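PDB 6IMQ: protein PML from Homo sapiens, which probably organises PML nuclear bodies, whose biogenesis is regulated by oligomerization of its B1-box, which also affects leukemogenesis. Local coordinates for residues B[11-16]-B[28-33]. Numbering follows the deposited sequence.
Sequences VCTRCK and QLLCAK. With ZN (zinc ion), chain H.
Cys12, Cys15 and Cys31 meet on one zinc ion, a metal-bridged contact that ties the loop 11-16, on the way to strand 21-23, to the junction where strand 28-30 runs into helix 32-41. The metal sits 2.4 Å from Cys12 SG and 2.3 Å from Cys31 SG; Cys15 SG is the third ligand, and Cys34, in the first turn of the helix, completes the four-sulfur site. Cys12 SG, anti to its own backbone N (chi1 179°), does more than bind zinc. Cys31 N, 3.3 Å from Cys12 SG, donates to it from across the contact, almost straight at 166°, and on its own loop the sulfur accepts the N-H of Arg14, with a weak, longer bond from Cys15 N. Such N-H donors probably drain charge from the thiolate and fix the turn of the loop around it. Cys12 and Cys15 are one CxxC of a B-box zinc finger, and Cys31 and Cys34 a second, together forming its Cys4 site; the side chain of Leu30 comes within about 6 Å of the other zinc, held by Cys23, Cys26, His38 and His44, and packs on Phe35 and His38. Cys31 doubles as the N-cap of helix 32-41. Beside the metal, Thr13 grips the edge strand of the sheet. Its N and OG1 both donate hydrogen bonds to Leu29 O, from opposite faces of the carbonyl plane, at 2.8 Å and 3.1 Å. With OG1 set between the backbone N and the carbonyl carbon (chi1 60°), CG2 lies against the backbone of Leu29 and the aliphatic part of Gln28, whose chain crosses the threonine at about a right angle. On the exposed flank Arg14 NH1 and Lys33 NZ, two like charges, stand 3.9 Å apart, probably a mildly repulsive pair.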
loop_
_atom_site.group_PDB
_atom_site.type_symbol
_atom_site.label_atom_id
_atom_site.label_comp_id
_atom_site.label_asym_id
_atom_site.label_seq_id
_atom_site.Cartn_x
_atom_site.Cartn_y
_atom_site.Cartn_z
ATOM N N VAL B 11 14.588 -1.150 -1.912
ATOM C CA VAL B 11 14.880 -0.090 -2.864
ATOM C C VAL B 11 13.938 -0.171 -4.056
ATOM O O VAL B 11 13.401 -1.231 -4.390
ATOM C CB VAL B 11 16.354 -0.136 -3.331
ATOM C CG1 VAL B 11 17.286 0.214 -2.176
ATOM C CG2 VAL B 11 16.689 -1.504 -3.897
ATOM N N CYS B 12 13.731 0.986 -4.679
ATOM C CA CYS B 12 12.921 1.093 -5.881
ATOM C C CYS B 12 13.420 0.141 -6.960
ATOM O O CYS B 12 14.626 -0.028 -7.151
ATOM C CB CYS B 12 12.971 2.544 -6.366
ATOM S SG CYS B 12 12.050 2.877 -7.842
ATOM N N THR B 13 12.478 -0.490 -7.663
ATOM C CA THR B 13 12.869 -1.436 -8.700
ATOM C C THR B 13 13.481 -0.739 -9.906
ATOM O O THR B 13 14.195 -1.382 -10.684
ATOM C CB THR B 13 11.670 -2.274 -9.148
ATOM O OG1 THR B 13 10.646 -1.423 -9.675
ATOM C CG2 THR B 13 11.116 -3.077 -7.972
ATOM N N ARG B 14 13.225 0.560 -10.064
ATOM C CA ARG B 14 13.657 1.335 -11.216
ATOM C C ARG B 14 14.979 2.050 -10.970
ATOM O O ARG B 14 15.909 1.931 -11.774
ATOM C CB ARG B 14 12.566 2.349 -11.569
ATOM C CG ARG B 14 12.906 3.282 -12.707
ATOM C CD ARG B 14 11.633 3.874 -13.331
ATOM N NE ARG B 14 11.970 4.825 -14.384
ATOM C CZ ARG B 14 11.772 6.137 -14.315
ATOM N NH1 ARG B 14 11.199 6.677 -13.250
ATOM N NH2 ARG B 14 12.136 6.908 -15.327
ATOM N N CYS B 15 15.074 2.799 -9.872
ATOM C CA CYS B 15 16.266 3.563 -9.540
ATOM C C CYS B 15 16.927 2.950 -8.300
ATOM O O CYS B 15 16.697 1.778 -7.980
ATOM C CB CYS B 15 15.886 5.034 -9.354
ATOM S SG CYS B 15 14.954 5.400 -7.843
ATOM N N LYS B 16 17.736 3.742 -7.600
ATOM C CA LYS B 16 18.451 3.261 -6.427
ATOM C C LYS B 16 17.897 3.805 -5.119
ATOM O O LYS B 16 18.423 3.472 -4.051
ATOM C CB LYS B 16 19.940 3.613 -6.533
ATOM C CG LYS B 16 20.787 2.621 -7.331
ATOM C CD LYS B 16 20.800 2.947 -8.816
ATOM C CE LYS B 16 21.988 2.293 -9.519
ATOM N NZ LYS B 16 22.141 2.780 -10.921
ATOM N N GLN B 28 5.841 -4.849 -7.621
ATOM C CA GLN B 28 7.134 -4.190 -7.577
ATOM C C GLN B 28 7.168 -3.080 -6.539
ATOM O O GLN B 28 6.143 -2.487 -6.189
ATOM C CB GLN B 28 7.513 -3.592 -8.939
ATOM C CG GLN B 28 8.180 -4.543 -9.884
ATOM C CD GLN B 28 8.368 -3.946 -11.262
ATOM O OE1 GLN B 28 8.201 -2.744 -11.459
ATOM N NE2 GLN B 28 8.705 -4.788 -12.228
ATOM N N LEU B 29 8.379 -2.795 -6.072
ATOM C CA LEU B 29 8.644 -1.702 -5.148
ATOM C C LEU B 29 9.041 -0.441 -5.901
ATOM O O LEU B 29 9.801 -0.501 -6.875
ATOM C CB LEU B 29 9.765 -2.092 -4.187
ATOM C CG LEU B 29 9.477 -3.215 -3.191
ATOM C CD1 LEU B 29 10.776 -3.753 -2.610
ATOM C CD2 LEU B 29 8.558 -2.689 -2.112
ATOM N N LEU B 30 8.546 0.707 -5.431
ATOM C CA LEU B 30 8.846 1.971 -6.084
ATOM C C LEU B 30 9.127 3.068 -5.069
ATOM O O LEU B 30 8.528 3.114 -3.990
ATOM C CB LEU B 30 7.695 2.426 -6.988
ATOM C CG LEU B 30 7.337 1.518 -8.156
ATOM C CD1 LEU B 30 6.018 1.967 -8.760
ATOM C CD2 LEU B 30 8.442 1.533 -9.188
ATOM N N CYS B 31 10.058 3.954 -5.423
ATOM C CA CYS B 31 10.239 5.175 -4.657
ATOM C C CYS B 31 9.094 6.140 -4.969
ATOM O O CYS B 31 8.321 5.943 -5.911
ATOM C CB CYS B 31 11.589 5.819 -4.959
ATOM S SG CYS B 31 11.749 6.620 -6.568
ATOM N N ALA B 32 8.992 7.205 -4.171
ATOM C CA ALA B 32 7.908 8.164 -4.353
ATOM C C ALA B 32 7.923 8.745 -5.765
ATOM O O ALA B 32 6.888 8.805 -6.436
ATOM C CB ALA B 32 8.016 9.274 -3.307
ATOM N N LYS B 33 9.096 9.173 -6.240
ATOM C CA LYS B 33 9.193 9.810 -7.553
ATOM C C LYS B 33 8.879 8.827 -8.680
ATOM O O LYS B 33 8.143 9.169 -9.613
ATOM C CB LYS B 33 10.579 10.461 -7.675
ATOM C CG LYS B 33 11.530 9.893 -8.693
ATOM C CD LYS B 33 11.479 10.724 -9.952
ATOM C CE LYS B 33 11.735 9.848 -11.120
ATOM N NZ LYS B 33 13.133 9.501 -11.409
HETATM ZN ZN ZN H . 12.604 5.170 -8.086
#